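Local coordinates for proteasome protein (Corynebacterium glutamicum ATCC 13032, PDB 2P90) that is of unknown function but, as a trimer-forming member of the PAC2 (proteasome assembly chaperone) family, may take part in proteasome-related processes, at residues A59-D64 against L89-H94; E10-S15 against H55-S60; R72-V77 against T84-L89. One frame throughout, in Å; residues are numbered along the deposited sequence.

Contact 1 of 3, residues A59-D64 against L89-H94; sequences ASFNND and LNLGLH
A single water is held by three groups from both segments: it donates to Phe61 O at 2.6 Å and to Asn63 OD1 at 2.7 Å, and accepts from Leu91 N at 3.0 Å. It bridges the place where two antiparallel neighbours in the mixed sheet of this PAC2-family fold, strands 54-61 and 92-97, begin to part. Ala59 and Leu93 are a hydrogen-bonded pair, in which Leu93 N donates to Ala59 O over 2.9 Å and a longer return bond runs from Ala59 N to Leu93 O. Ser60 and Gly92 form the non-hydrogen-bonded pair beside it, and Gly92 CA makes a bent C-H...O contact with Ala59 O. Two residues on from Ala59, Phe61 N donates to Leu91 O at 3.0 Å, nearly along the C=O axis.

That oxygen also lies in the plane of the Phe61 ring, at its edge. With CG of Phe61 anti to its own carbonyl carbon (chi1 -72°), this atom comes to 4.0 Å from CD2 of Leu91. Helix 116-129 packs on this apolar side, where its Phe119 meets the Phe61 ring edge-to-face. On the other face, Ser60 OG donates to Asn90 OD1 at 3.1 Å.

The water holds one end of the Asn63 amide, and Leu89 holds the other: ND2 of Asn63 donates to Leu89 O at 3.0 Å and 172°, with that oxygen in the plane of the Asn63 amide but the nitrogen 54° out of the plane of the Leu89 carbonyl.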
ATOM      1  N   ALA B  59       2.382 -20.197  18.167  1.00 44.56           N
ATOM      2  CA  ALA B  59       2.958 -19.997  16.837  1.00 44.70           C
ATOM      3  C   ALA B  59       3.104 -18.512  16.549  1.00 44.71           C
ATOM      4  O   ALA B  59       2.272 -17.710  16.990  1.00 45.35           O
ATOM      5  CB  ALA B  59       2.093 -20.641  15.782  1.00 44.79           C
ATOM      6  N   SER B  60       4.171 -18.157  15.833  1.00 43.35           N
ATOM      7  CA  SER B  60       4.384 -16.804  15.368  1.00 42.91           C
ATOM      8  C   SER B  60       4.443 -16.791  13.865  1.00 41.75           C
ATOM      9  O   SER B  60       5.203 -17.523  13.246  1.00 41.19           O
ATOM     10  CB  SER B  60       5.696 -16.239  15.894  1.00 43.54           C
ATOM     11  OG  SER B  60       5.554 -15.836  17.240  1.00 47.53           O
ATOM     12  N   PHE B  61       3.627 -15.945  13.278  1.00 40.48           N
ATOM     13  CA  PHE B  61       3.698 -15.716  11.858  1.00 38.98           C
ATOM     14  C   PHE B  61       4.897 -14.827  11.470  1.00 38.66           C
ATOM     15  O   PHE B  61       5.360 -13.953  12.255  1.00 37.21           O
ATOM     16  CB  PHE B  61       2.363 -15.177  11.369  1.00 38.61           C
ATOM     17  CG  PHE B  61       1.270 -16.223  11.355  1.00 38.88           C
ATOM     18  CD1 PHE B  61       0.907 -16.847  10.167  1.00 38.57           C
ATOM     19  CD2 PHE B  61       0.634 -16.619  12.544  1.00 39.73           C
ATOM     20  CE1 PHE B  61      -0.112 -17.837  10.139  1.00 38.53           C
ATOM     21  CE2 PHE B  61      -0.376 -17.612  12.535  1.00 38.79           C
ATOM     22  CZ  PHE B  61      -0.748 -18.221  11.317  1.00 37.65           C
ATOM     23  N   ASN B  62       5.414 -15.104  10.275  1.00 38.00           N
ATOM     24  CA  ASN B  62       6.512 -14.344   9.690  1.00 38.78           C
ATOM     25  C   ASN B  62       5.995 -13.105   8.998  1.00 38.20           C
ATOM     26  O   ASN B  62       5.370 -13.189   7.936  1.00 38.86           O
ATOM     27  CB  ASN B  62       7.306 -15.205   8.690  1.00 39.35           C
ATOM     28  CG  ASN B  62       8.556 -14.476   8.133  1.00 42.34           C
ATOM     29  OD1 ASN B  62       8.855 -13.325   8.493  1.00 47.60           O
ATOM     30  ND2 ASN B  62       9.288 -15.151   7.292  1.00 40.41           N
ATOM     31  N   ASN B  63       6.261 -11.959   9.602  1.00 37.87           N
ATOM     32  CA  ASN B  63       5.914 -10.647   9.032  1.00 37.85           C
ATOM     33  C   ASN B  63       6.589 -10.302   7.679  1.00 37.13           C
ATOM     34  O   ASN B  63       6.062  -9.528   6.897  1.00 37.49           O
ATOM     35  CB  ASN B  63       6.217  -9.564  10.057  1.00 38.09           C
ATOM     36  CG  ASN B  63       5.175  -9.490  11.164  1.00 41.38           C
ATOM     37  OD1 ASN B  63       4.235 -10.315  11.236  1.00 42.00           O
ATOM     38  ND2 ASN B  63       5.299  -8.452  12.013  1.00 42.99           N
ATOM     39  N   ASP B  64       7.733 -10.895   7.388  1.00 36.98           N
ATOM     40  CA  ASP B  64       8.375 -10.690   6.079  1.00 37.38           C
ATOM     41  C   ASP B  64       7.536 -11.278   4.938  1.00 37.33           C
ATOM     42  O   ASP B  64       7.572 -10.761   3.811  1.00 36.76           O
ATOM     43  CB  ASP B  64       9.797 -11.239   6.065  1.00 36.54           C
ATOM     44  CG  ASP B  64      10.803 -10.326   6.799  1.00 39.31           C
ATOM     45  OD1 ASP B  64      10.476  -9.191   7.234  1.00 40.17           O
ATOM     46  OD2 ASP B  64      11.965 -10.737   6.920  1.00 44.28           O
ATOM     47  N   LEU B  89       5.049  -6.093  16.210  1.00 46.03           N
ATOM     48  CA  LEU B  89       3.830  -6.355  15.430  1.00 45.43           C
ATOM     49  C   LEU B  89       3.560  -7.850  15.314  1.00 43.81           C
ATOM     50  O   LEU B  89       3.253  -8.337  14.239  1.00 42.35           O
ATOM     51  CB  LEU B  89       3.880  -5.719  14.019  1.00 44.73           C
ATOM     52  CG  LEU B  89       3.293  -4.362  13.631  1.00 48.21           C
ATOM     53  CD1 LEU B  89       2.826  -4.387  12.164  1.00 52.39           C
ATOM     54  CD2 LEU B  89       2.155  -3.850  14.471  1.00 47.56           C
ATOM     55  N   ASN B  90       3.698  -8.565  16.429  1.00 44.21           N
ATOM     56  CA  ASN B  90       3.517 -10.017  16.443  1.00 44.15           C
ATOM     57  C   ASN B  90       2.099 -10.403  16.086  1.00 42.75           C
ATOM     58  O   ASN B  90       1.155  -9.911  16.669  1.00 42.24           O
ATOM     59  CB  ASN B  90       3.913 -10.633  17.788  1.00 45.46           C
ATOM     60  CG  ASN B  90       3.668 -12.166  17.839  1.00 50.30           C
ATOM     61  OD1 ASN B  90       4.392 -12.982  17.204  1.00 52.74           O
ATOM     62  ND2 ASN B  90       2.646 -12.562  18.609  1.00 55.23           N
ATOM     63  N   LEU B  91       1.981 -11.224  15.050  1.00 42.24           N
ATOM     64  CA  LEU B  91       0.764 -11.910  14.700  1.00 41.44           C
ATOM     65  C   LEU B  91       1.032 -13.309  15.245  1.00 41.39           C
ATOM     66  O   LEU B  91       1.847 -14.046  14.700  1.00 41.44           O
ATOM     67  CB  LEU B  91       0.568 -11.927  13.170  1.00 41.63           C
ATOM     68  CG  LEU B  91      -0.625 -12.680  12.542  1.00 40.64           C
ATOM     69  CD1 LEU B  91      -1.956 -12.061  12.956  1.00 38.46           C
ATOM     70  CD2 LEU B  91      -0.528 -12.667  11.069  1.00 40.36           C
ATOM     71  N   GLY B  92       0.393 -13.655  16.354  1.00 41.00           N
ATOM     72  CA  GLY B  92       0.662 -14.915  16.991  1.00 40.49           C
ATOM     73  C   GLY B  92      -0.598 -15.650  17.347  1.00 40.81           C
ATOM     74  O   GLY B  92      -1.666 -15.054  17.463  1.00 41.06           O
ATOM     75  N   LEU B  93      -0.452 -16.966  17.495  1.00 41.16           N
ATOM     76  CA  LEU B  93      -1.474 -17.839  18.032  1.00 40.85           C
ATOM     77  C   LEU B  93      -1.102 -18.154  19.472  1.00 41.25           C
ATOM     78  O   LEU B  93       0.039 -18.581  19.763  1.00 40.26           O
ATOM     79  CB  LEU B  93      -1.549 -19.127  17.208  1.00 40.97           C
ATOM     80  CG  LEU B  93      -2.626 -20.142  17.604  1.00 40.79           C
ATOM     81  CD1 LEU B  93      -3.995 -19.507  17.469  1.00 40.81           C
ATOM     82  CD2 LEU B  93      -2.539 -21.370  16.708  1.00 40.03           C
ATOM     83  N   HIS B  94      -2.052 -17.905  20.371  1.00 41.40           N
ATOM     84  CA  HIS B  94      -1.827 -18.126  21.818  1.00 41.51           C
ATOM     85  C   HIS B  94      -2.813 -19.100  22.385  1.00 41.59           C
ATOM     86  O   HIS B  94      -3.952 -19.191  21.890  1.00 40.64           O
ATOM     87  CB  HIS B  94      -1.987 -16.847  22.632  1.00 41.53           C
ATOM     88  CG  HIS B  94      -1.016 -15.779  22.261  1.00 42.98           C
ATOM     89  ND1 HIS B  94      -1.269 -14.859  21.260  1.00 44.29           N
ATOM     90  CD2 HIS B  94       0.210 -15.484  22.752  1.00 42.22           C
ATOM     91  CE1 HIS B  94      -0.237 -14.044  21.151  1.00 43.70           C
ATOM     92  NE2 HIS B  94       0.673 -14.404  22.042  1.00 43.88           N
TER
HETATM   93  O   HOH W   1       4.407 -11.843  13.403  1.00 28.96           O

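Contact 2 of 3, residues E10-S15 against H55-S60; sequences ELEYPS and HRLIAS
Glu12 N donates to Ile58 O over 2.7 Å, a nearly straight bond (170°) that extends the antiparallel pairing just past the end of strand 9-11. Within the strand, Glu10 and Ser60 form a hydrogen-bonded pair, Glu10 N to Ser60 O at 2.8 Å and Ser60 N to Glu10 O at 3.0 Å. Between them Leu11 and Ala59 make the non-hydrogen-bonded pair. Strand 9-11 is thereby laid along strand 54-61 as one of the two outermost strands of the mixed sheet within this chain.

The apolar part is modest: CD2 of Leu11 sits 3.9 Å from CB of Ala59 and also touches CG2 of Ile58. Glu12 crosses Leu57 nearly at a right angle. Its bend at chi2 (80°) puts CD 4.0 Å from CD2 of Leu57, with OE1 of Glu12 3.7 Å from that methyl.

Ile58 O has a second donor, a water at 2.7 Å that also donates to Glu12 O and accepts from Ser15 OG, tying the loop after strand 9-11 back to its partner strand. Farther out, on its other side, strand 54-61 carries a classic beta bulge, in which Ile58 and Ala59 both face Leu93. Ser60 OG is bonded to Asn90, outside these segments. Since every direct hydrogen bond across this contact is between backbone atoms, the attachment of the edge strand rests mainly on main-chain pairing, with side-chain carbons filling in around it.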
ATOM      1  N   GLU B  10       6.129 -20.100  12.498  1.00 47.16           N
ATOM      2  CA  GLU B  10       7.013 -20.967  13.232  1.00 48.74           C
ATOM      3  C   GLU B  10       6.276 -21.456  14.496  1.00 47.61           C
ATOM      4  O   GLU B  10       5.674 -20.668  15.217  1.00 48.07           O
ATOM      5  CB  GLU B  10       8.278 -20.172  13.623  1.00 49.49           C
ATOM      6  CG  GLU B  10       9.525 -21.008  13.836  1.00 55.75           C
ATOM      7  CD  GLU B  10       9.805 -21.933  12.641  1.00 63.89           C
ATOM      8  OE1 GLU B  10      10.076 -21.393  11.533  1.00 66.39           O
ATOM      9  OE2 GLU B  10       9.743 -23.186  12.806  1.00 64.46           O
ATOM     10  N   LEU B  11       6.313 -22.750  14.765  1.00 46.99           N
ATOM     11  CA  LEU B  11       5.772 -23.236  16.038  1.00 46.52           C
ATOM     12  C   LEU B  11       6.720 -22.971  17.167  1.00 46.30           C
ATOM     13  O   LEU B  11       7.923 -23.150  17.060  1.00 45.99           O
ATOM     14  CB  LEU B  11       5.366 -24.704  15.991  1.00 45.85           C
ATOM     15  CG  LEU B  11       4.067 -24.997  15.237  1.00 45.38           C
ATOM     16  CD1 LEU B  11       3.928 -26.484  14.961  1.00 47.21           C
ATOM     17  CD2 LEU B  11       2.857 -24.467  15.954  1.00 44.51           C
ATOM     18  N   GLU B  12       6.176 -22.507  18.267  1.00 47.20           N
ATOM     19  CA  GLU B  12       7.003 -22.238  19.424  1.00 48.49           C
ATOM     20  C   GLU B  12       7.553 -23.555  20.039  1.00 48.99           C
ATOM     21  O   GLU B  12       6.880 -24.606  20.070  1.00 47.83           O
ATOM     22  CB  GLU B  12       6.192 -21.405  20.407  1.00 48.60           C
ATOM     23  CG  GLU B  12       6.990 -20.829  21.535  1.00 53.42           C
ATOM     24  CD  GLU B  12       7.769 -19.553  21.158  1.00 57.32           C
ATOM     25  OE1 GLU B  12       7.791 -19.121  19.950  1.00 56.02           O
ATOM     26  OE2 GLU B  12       8.361 -18.995  22.116  1.00 57.60           O
ATOM     27  N   TYR B  13       8.802 -23.494  20.468  1.00 50.06           N
ATOM     28  CA  TYR B  13       9.470 -24.641  21.061  1.00 51.35           C
ATOM     29  C   TYR B  13      10.063 -24.220  22.405  1.00 51.17           C
ATOM     30  O   TYR B  13      10.715 -23.181  22.471  1.00 50.50           O
ATOM     31  CB  TYR B  13      10.579 -25.132  20.148  1.00 53.01           C
ATOM     32  CG  TYR B  13      11.261 -26.347  20.695  1.00 56.37           C
ATOM     33  CD1 TYR B  13      10.860 -27.626  20.300  1.00 57.58           C
ATOM     34  CD2 TYR B  13      12.306 -26.234  21.628  1.00 59.13           C
ATOM     35  CE1 TYR B  13      11.473 -28.755  20.807  1.00 58.13           C
ATOM     36  CE2 TYR B  13      12.928 -27.370  22.148  1.00 59.24           C
ATOM     37  CZ  TYR B  13      12.498 -28.623  21.727  1.00 58.39           C
ATOM     38  OH  TYR B  13      13.104 -29.756  22.214  1.00 59.72           O
ATOM     39  N   PRO B  14       9.800 -24.991  23.492  1.00 51.26           N
ATOM     40  CA  PRO B  14       8.977 -26.218  23.501  1.00 50.96           C
ATOM     41  C   PRO B  14       7.493 -25.867  23.430  1.00 50.43           C
ATOM     42  O   PRO B  14       7.065 -24.841  23.972  1.00 49.26           O
ATOM     43  CB  PRO B  14       9.326 -26.892  24.853  1.00 50.79           C
ATOM     44  CG  PRO B  14      10.340 -25.991  25.529  1.00 51.22           C
ATOM     45  CD  PRO B  14      10.259 -24.647  24.855  1.00 51.21           C
ATOM     46  N   SER B  15       6.717 -26.699  22.752  1.00 50.18           N
ATOM     47  CA  SER B  15       5.336 -26.332  22.496  1.00 51.10           C
ATOM     48  C   SER B  15       4.513 -26.303  23.801  1.00 51.99           C
ATOM     49  O   SER B  15       4.769 -27.098  24.704  1.00 53.06           O
ATOM     50  CB  SER B  15       4.724 -27.242  21.431  1.00 50.37           C
ATOM     51  OG  SER B  15       3.391 -26.848  21.168  1.00 50.80           O
ATOM     52  N   HIS B  55      -1.487 -16.508  29.351  1.00 50.60           N
ATOM     53  CA  HIS B  55      -1.405 -16.894  27.936  1.00 50.52           C
ATOM     54  C   HIS B  55      -0.002 -17.434  27.620  1.00 50.48           C
ATOM     55  O   HIS B  55       0.972 -17.031  28.241  1.00 50.56           O
ATOM     56  CB  HIS B  55      -1.748 -15.709  27.025  1.00 49.73           C
ATOM     57  CG  HIS B  55      -0.920 -14.493  27.289  1.00 49.54           C
ATOM     58  ND1 HIS B  55       0.273 -14.249  26.644  1.00 52.20           N
ATOM     59  CD2 HIS B  55      -1.102 -13.456  28.138  1.00 49.20           C
ATOM     60  CE1 HIS B  55       0.782 -13.106  27.073  1.00 50.52           C
ATOM     61  NE2 HIS B  55      -0.036 -12.603  27.980  1.00 47.87           N
ATOM     62  N   ARG B  56       0.083 -18.373  26.683  1.00 50.46           N
ATOM     63  CA  ARG B  56       1.366 -18.915  26.234  1.00 50.24           C
ATOM     64  C   ARG B  56       1.348 -18.877  24.709  1.00 48.37           C
ATOM     65  O   ARG B  56       0.351 -19.290  24.082  1.00 46.49           O
ATOM     66  CB  ARG B  56       1.594 -20.374  26.705  1.00 51.64           C
ATOM     67  CG  ARG B  56       1.794 -20.679  28.233  1.00 55.85           C
ATOM     68  CD  ARG B  56       3.072 -20.082  28.864  1.00 64.39           C
ATOM     69  NE  ARG B  56       2.752 -18.931  29.745  1.00 71.18           N
ATOM     70  CZ  ARG B  56       2.349 -19.020  31.025  1.00 72.93           C
ATOM     71  NH1 ARG B  56       2.224 -20.211  31.621  1.00 75.31           N
ATOM     72  NH2 ARG B  56       2.057 -17.919  31.719  1.00 71.61           N
ATOM     73  N   LEU B  57       2.446 -18.374  24.127  1.00 47.12           N
ATOM     74  CA  LEU B  57       2.636 -18.339  22.658  1.00 45.69           C
ATOM     75  C   LEU B  57       2.766 -19.749  22.028  1.00 45.34           C
ATOM     76  O   LEU B  57       3.592 -20.551  22.456  1.00 45.42           O
ATOM     77  CB  LEU B  57       3.870 -17.500  22.303  1.00 45.15           C
ATOM     78  CG  LEU B  57       4.108 -17.191  20.813  1.00 44.43           C
ATOM     79  CD1 LEU B  57       2.921 -16.459  20.210  1.00 43.29           C
ATOM     80  CD2 LEU B  57       5.368 -16.357  20.656  1.00 44.53           C
ATOM     81  N   ILE B  58       1.946 -20.033  21.026  1.00 44.58           N
ATOM     82  CA  ILE B  58       1.989 -21.306  20.311  1.00 44.04           C
ATOM     83  C   ILE B  58       2.735 -21.213  18.966  1.00 44.74           C
ATOM     84  O   ILE B  58       3.588 -22.063  18.649  1.00 44.62           O
ATOM     85  CB  ILE B  58       0.563 -21.799  20.014  1.00 43.72           C
ATOM     86  CG1 ILE B  58      -0.141 -22.227  21.306  1.00 42.17           C
ATOM     87  CG2 ILE B  58       0.570 -22.909  18.946  1.00 43.38           C
ATOM     88  CD1 ILE B  58      -1.550 -22.594  21.085  1.00 39.30           C
ATOM     89  N   ALA B  59       2.382 -20.197  18.167  1.00 44.56           N
ATOM     90  CA  ALA B  59       2.958 -19.997  16.837  1.00 44.70           C
ATOM     91  C   ALA B  59       3.104 -18.512  16.549  1.00 44.71           C
ATOM     92  O   ALA B  59       2.272 -17.710  16.990  1.00 45.35           O
ATOM     93  CB  ALA B  59       2.093 -20.641  15.782  1.00 44.79           C
ATOM     94  N   SER B  60       4.171 -18.157  15.833  1.00 43.35           N
ATOM     95  CA  SER B  60       4.384 -16.804  15.368  1.00 42.91           C
ATOM     96  C   SER B  60       4.443 -16.791  13.865  1.00 41.75           C
ATOM     97  O   SER B  60       5.203 -17.523  13.246  1.00 41.19           O
ATOM     98  CB  SER B  60       5.696 -16.239  15.894  1.00 43.54           C
ATOM     99  OG  SER B  60       5.554 -15.836  17.240  1.00 47.53           O
TER
HETATM  100  O   HOH W   2       4.302 -24.475  19.686  1.00 41.51           O

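Contact 3 of 3, residues R72-V77 against T84-L89; sequences RRPVVV and TSMDEL
Pro74 and Leu89 meet at the apolar centre, CG of the proline 4.0 Å from CG of the leucine, with the two side chains crossing at about a right angle. CD1 of Leu89 reaches on to CB of Arg72, whose NE forms a salt bridge with Asp113. Further along, Val76 and Met86 lie side by side and point the same way. CG1 of Val76, anti to its carbonyl carbon (chi1 -58°), presses on CG of Met86 at 3.4 Å, a close fit. The extended methionine chain continues past it until CE comes near the Pro74 carbonyl.

Around these carbons runs the polar backbone. Asp87 N donates to Val75 O at 2.8 Å in a nearly straight bond, and Val77 N donates to Ser85 O over the same distance. Val77 O accepts from Thr84 N at 2.8 Å, and weakly from Ser85 N and Thr84 OG1. Thr84 and Ser85 thus both face Val77, a classic beta bulge. Asp87 OD1 then accepts from Leu89 N at 2.9 Å, an Asx turn, consistent with the bend that leaves Leu89 against Pro74.

Outward of the ladder, Val76 and Val77 pair with an antiparallel strand of a second subunit, and Arg73 forms a salt bridge with Glu111 of that subunit. What results is a bulged two-stranded beta hairpin, strands 76-78 and 83-86, whose sheet runs on across the subunit interface.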
ATOM      1  N   ARG B  72       2.507  -0.115   7.446  1.00 38.46           N
ATOM      2  CA  ARG B  72       2.304  -0.229   8.898  1.00 38.84           C
ATOM      3  C   ARG B  72       3.239   0.607   9.751  1.00 39.69           C
ATOM      4  O   ARG B  72       2.792   1.185  10.744  1.00 39.21           O
ATOM      5  CB  ARG B  72       2.427  -1.658   9.363  1.00 38.72           C
ATOM      6  CG  ARG B  72       1.666  -2.643   8.554  1.00 42.34           C
ATOM      7  CD  ARG B  72       0.116  -2.388   8.506  1.00 50.98           C
ATOM      8  NE  ARG B  72      -0.445  -3.670   8.121  1.00 55.49           N
ATOM      9  CZ  ARG B  72      -1.414  -4.333   8.716  1.00 51.93           C
ATOM     10  NH1 ARG B  72      -2.098  -3.861   9.733  1.00 51.32           N
ATOM     11  NH2 ARG B  72      -1.713  -5.485   8.206  1.00 55.96           N
ATOM     12  N   ARG B  73       4.531   0.646   9.385  1.00 40.10           N
ATOM     13  CA  ARG B  73       5.550   1.398  10.125  1.00 39.79           C
ATOM     14  C   ARG B  73       5.419   1.177  11.646  1.00 40.40           C
ATOM     15  O   ARG B  73       5.038   2.090  12.384  1.00 39.80           O
ATOM     16  CB  ARG B  73       5.458   2.879   9.768  1.00 39.32           C
ATOM     17  CG  ARG B  73       5.759   3.184   8.288  1.00 39.63           C
ATOM     18  CD  ARG B  73       6.347   4.577   8.186  1.00 35.96           C
ATOM     19  NE  ARG B  73       6.726   5.000   6.849  1.00 35.26           N
ATOM     20  CZ  ARG B  73       7.878   4.682   6.238  1.00 35.22           C
ATOM     21  NH1 ARG B  73       8.778   3.874   6.811  1.00 37.02           N
ATOM     22  NH2 ARG B  73       8.115   5.153   5.033  1.00 29.26           N
ATOM     23  N   PRO B  74       5.743  -0.043  12.111  1.00 40.97           N
ATOM     24  CA  PRO B  74       5.723  -0.408  13.526  1.00 41.65           C
ATOM     25  C   PRO B  74       6.510   0.617  14.362  1.00 41.72           C
ATOM     26  O   PRO B  74       7.673   0.878  14.078  1.00 42.06           O
ATOM     27  CB  PRO B  74       6.489  -1.745  13.562  1.00 41.81           C
ATOM     28  CG  PRO B  74       6.379  -2.294  12.200  1.00 42.39           C
ATOM     29  CD  PRO B  74       6.263  -1.135  11.261  1.00 40.96           C
ATOM     30  N   VAL B  75       5.893   1.126  15.418  1.00 42.23           N
ATOM     31  CA  VAL B  75       6.389   2.285  16.150  1.00 42.55           C
ATOM     32  C   VAL B  75       7.717   1.998  16.864  1.00 42.74           C
ATOM     33  O   VAL B  75       7.933   0.887  17.368  1.00 42.61           O
ATOM     34  CB  VAL B  75       5.271   2.809  17.105  1.00 43.01           C
ATOM     35  CG1 VAL B  75       5.757   3.990  17.981  1.00 43.83           C
ATOM     36  CG2 VAL B  75       4.134   3.297  16.261  1.00 42.08           C
ATOM     37  N   VAL B  76       8.613   2.992  16.860  1.00 43.21           N
ATOM     38  CA  VAL B  76       9.901   2.867  17.520  1.00 43.47           C
ATOM     39  C   VAL B  76      10.012   3.941  18.567  1.00 43.56           C
ATOM     40  O   VAL B  76       9.541   5.076  18.374  1.00 43.62           O
ATOM     41  CB  VAL B  76      11.123   2.954  16.535  1.00 44.16           C
ATOM     42  CG1 VAL B  76      11.057   1.894  15.467  1.00 44.06           C
ATOM     43  CG2 VAL B  76      11.135   4.248  15.867  1.00 47.15           C
ATOM     44  N   VAL B  77      10.610   3.583  19.694  1.00 44.14           N
ATOM     45  CA  VAL B  77      10.843   4.567  20.738  1.00 44.93           C
ATOM     46  C   VAL B  77      12.308   4.984  20.740  1.00 46.17           C
ATOM     47  O   VAL B  77      13.206   4.149  20.666  1.00 45.25           O
ATOM     48  CB  VAL B  77      10.339   4.106  22.204  1.00 45.54           C
ATOM     49  CG1 VAL B  77      10.549   5.223  23.253  1.00 40.81           C
ATOM     50  CG2 VAL B  77       8.850   3.646  22.168  1.00 43.31           C
ATOM     51  N   THR B  84      15.358   2.599  21.692  1.00 54.52           N
ATOM     52  CA  THR B  84      15.190   1.675  22.815  1.00 53.84           C
ATOM     53  C   THR B  84      14.242   0.540  22.470  1.00 53.04           C
ATOM     54  O   THR B  84      14.447  -0.580  22.920  1.00 54.32           O
ATOM     55  CB  THR B  84      14.787   2.396  24.133  1.00 54.01           C
ATOM     56  OG1 THR B  84      13.532   3.062  23.960  1.00 54.96           O
ATOM     57  CG2 THR B  84      15.843   3.433  24.514  1.00 53.70           C
ATOM     58  N   SER B  85      13.223   0.805  21.652  1.00 51.06           N
ATOM     59  CA  SER B  85      12.326  -0.273  21.232  1.00 48.86           C
ATOM     60  C   SER B  85      11.712  -0.075  19.874  1.00 47.33           C
ATOM     61  O   SER B  85      11.652   1.036  19.369  1.00 46.57           O
ATOM     62  CB  SER B  85      11.204  -0.514  22.259  1.00 48.49           C
ATOM     63  OG  SER B  85      10.308   0.568  22.277  1.00 46.34           O
ATOM     64  N   MET B  86      11.250  -1.185  19.309  1.00 45.91           N
ATOM     65  CA  MET B  86      10.472  -1.208  18.075  1.00 44.94           C
ATOM     66  C   MET B  86       9.372  -2.228  18.284  1.00 45.11           C
ATOM     67  O   MET B  86       9.655  -3.364  18.621  1.00 44.87           O
ATOM     68  CB  MET B  86      11.331  -1.625  16.862  1.00 44.68           C
ATOM     69  CG  MET B  86      10.622  -1.484  15.475  1.00 43.97           C
ATOM     70  SD  MET B  86      11.775  -1.350  14.029  1.00 40.39           S
ATOM     71  CE  MET B  86      10.616  -1.119  12.725  1.00 42.81           C
ATOM     72  N   ASP B  87       8.134  -1.802  18.079  1.00 45.59           N
ATOM     73  CA  ASP B  87       6.959  -2.677  18.091  1.00 46.62           C
ATOM     74  C   ASP B  87       7.167  -3.867  17.129  1.00 47.39           C
ATOM     75  O   ASP B  87       7.328  -3.676  15.907  1.00 46.70           O
ATOM     76  CB  ASP B  87       5.756  -1.840  17.667  1.00 46.04           C
ATOM     77  CG  ASP B  87       4.442  -2.633  17.591  1.00 47.81           C
ATOM     78  OD1 ASP B  87       4.379  -3.843  17.886  1.00 46.91           O
ATOM     79  OD2 ASP B  87       3.436  -1.991  17.227  1.00 48.72           O
ATOM     80  N   GLU B  88       7.157  -5.085  17.680  1.00 47.86           N
ATOM     81  CA  GLU B  88       7.384  -6.293  16.879  1.00 49.58           C
ATOM     82  C   GLU B  88       6.229  -6.653  15.947  1.00 47.22           C
ATOM     83  O   GLU B  88       6.416  -7.420  15.012  1.00 46.58           O
ATOM     84  CB  GLU B  88       7.692  -7.487  17.787  1.00 49.50           C
ATOM     85  CG  GLU B  88       9.160  -7.666  18.087  1.00 54.39           C
ATOM     86  CD  GLU B  88       9.445  -8.930  18.887  1.00 56.47           C
ATOM     87  OE1 GLU B  88       8.806  -9.987  18.602  1.00 64.32           O
ATOM     88  OE2 GLU B  88      10.315  -8.861  19.804  1.00 64.74           O
ATOM     89  N   LEU B  89       5.049  -6.093  16.210  1.00 46.03           N
ATOM     90  CA  LEU B  89       3.830  -6.355  15.430  1.00 45.43           C
ATOM     91  C   LEU B  89       3.560  -7.850  15.314  1.00 43.81           C
ATOM     92  O   LEU B  89       3.253  -8.337  14.239  1.00 42.35           O
ATOM     93  CB  LEU B  89       3.880  -5.719  14.019  1.00 44.73           C
ATOM     94  CG  LEU B  89       3.293  -4.362  13.631  1.00 48.21           C
ATOM     95  CD1 LEU B  89       2.826  -4.387  12.164  1.00 52.39           C
ATOM     96  CD2 LEU B  89       2.155  -3.850  14.471  1.00 47.56           C
TER

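In the fold
From the N terminus, strand 9-11 is paired by strand 54-61 in contact 2, closing a loop that holds strand 27-33 and helix 41-52. Contact 1 begins on the same strand, sharing Ala59 and Ser60, and closes a second loop when residues 89-94 arrive. These two contacts make three successive strands at one side of the mixed sheet. Contact 3 is nested within the loop of contact 1 and shares Leu89 with it, and the hairpin is followed, after a short loop, by strand 92-97. Contacts 2 and 3 follow in series without touching, their centres about 22 Å apart; contact 1 lies between sheet edge and intersubunit hairpin.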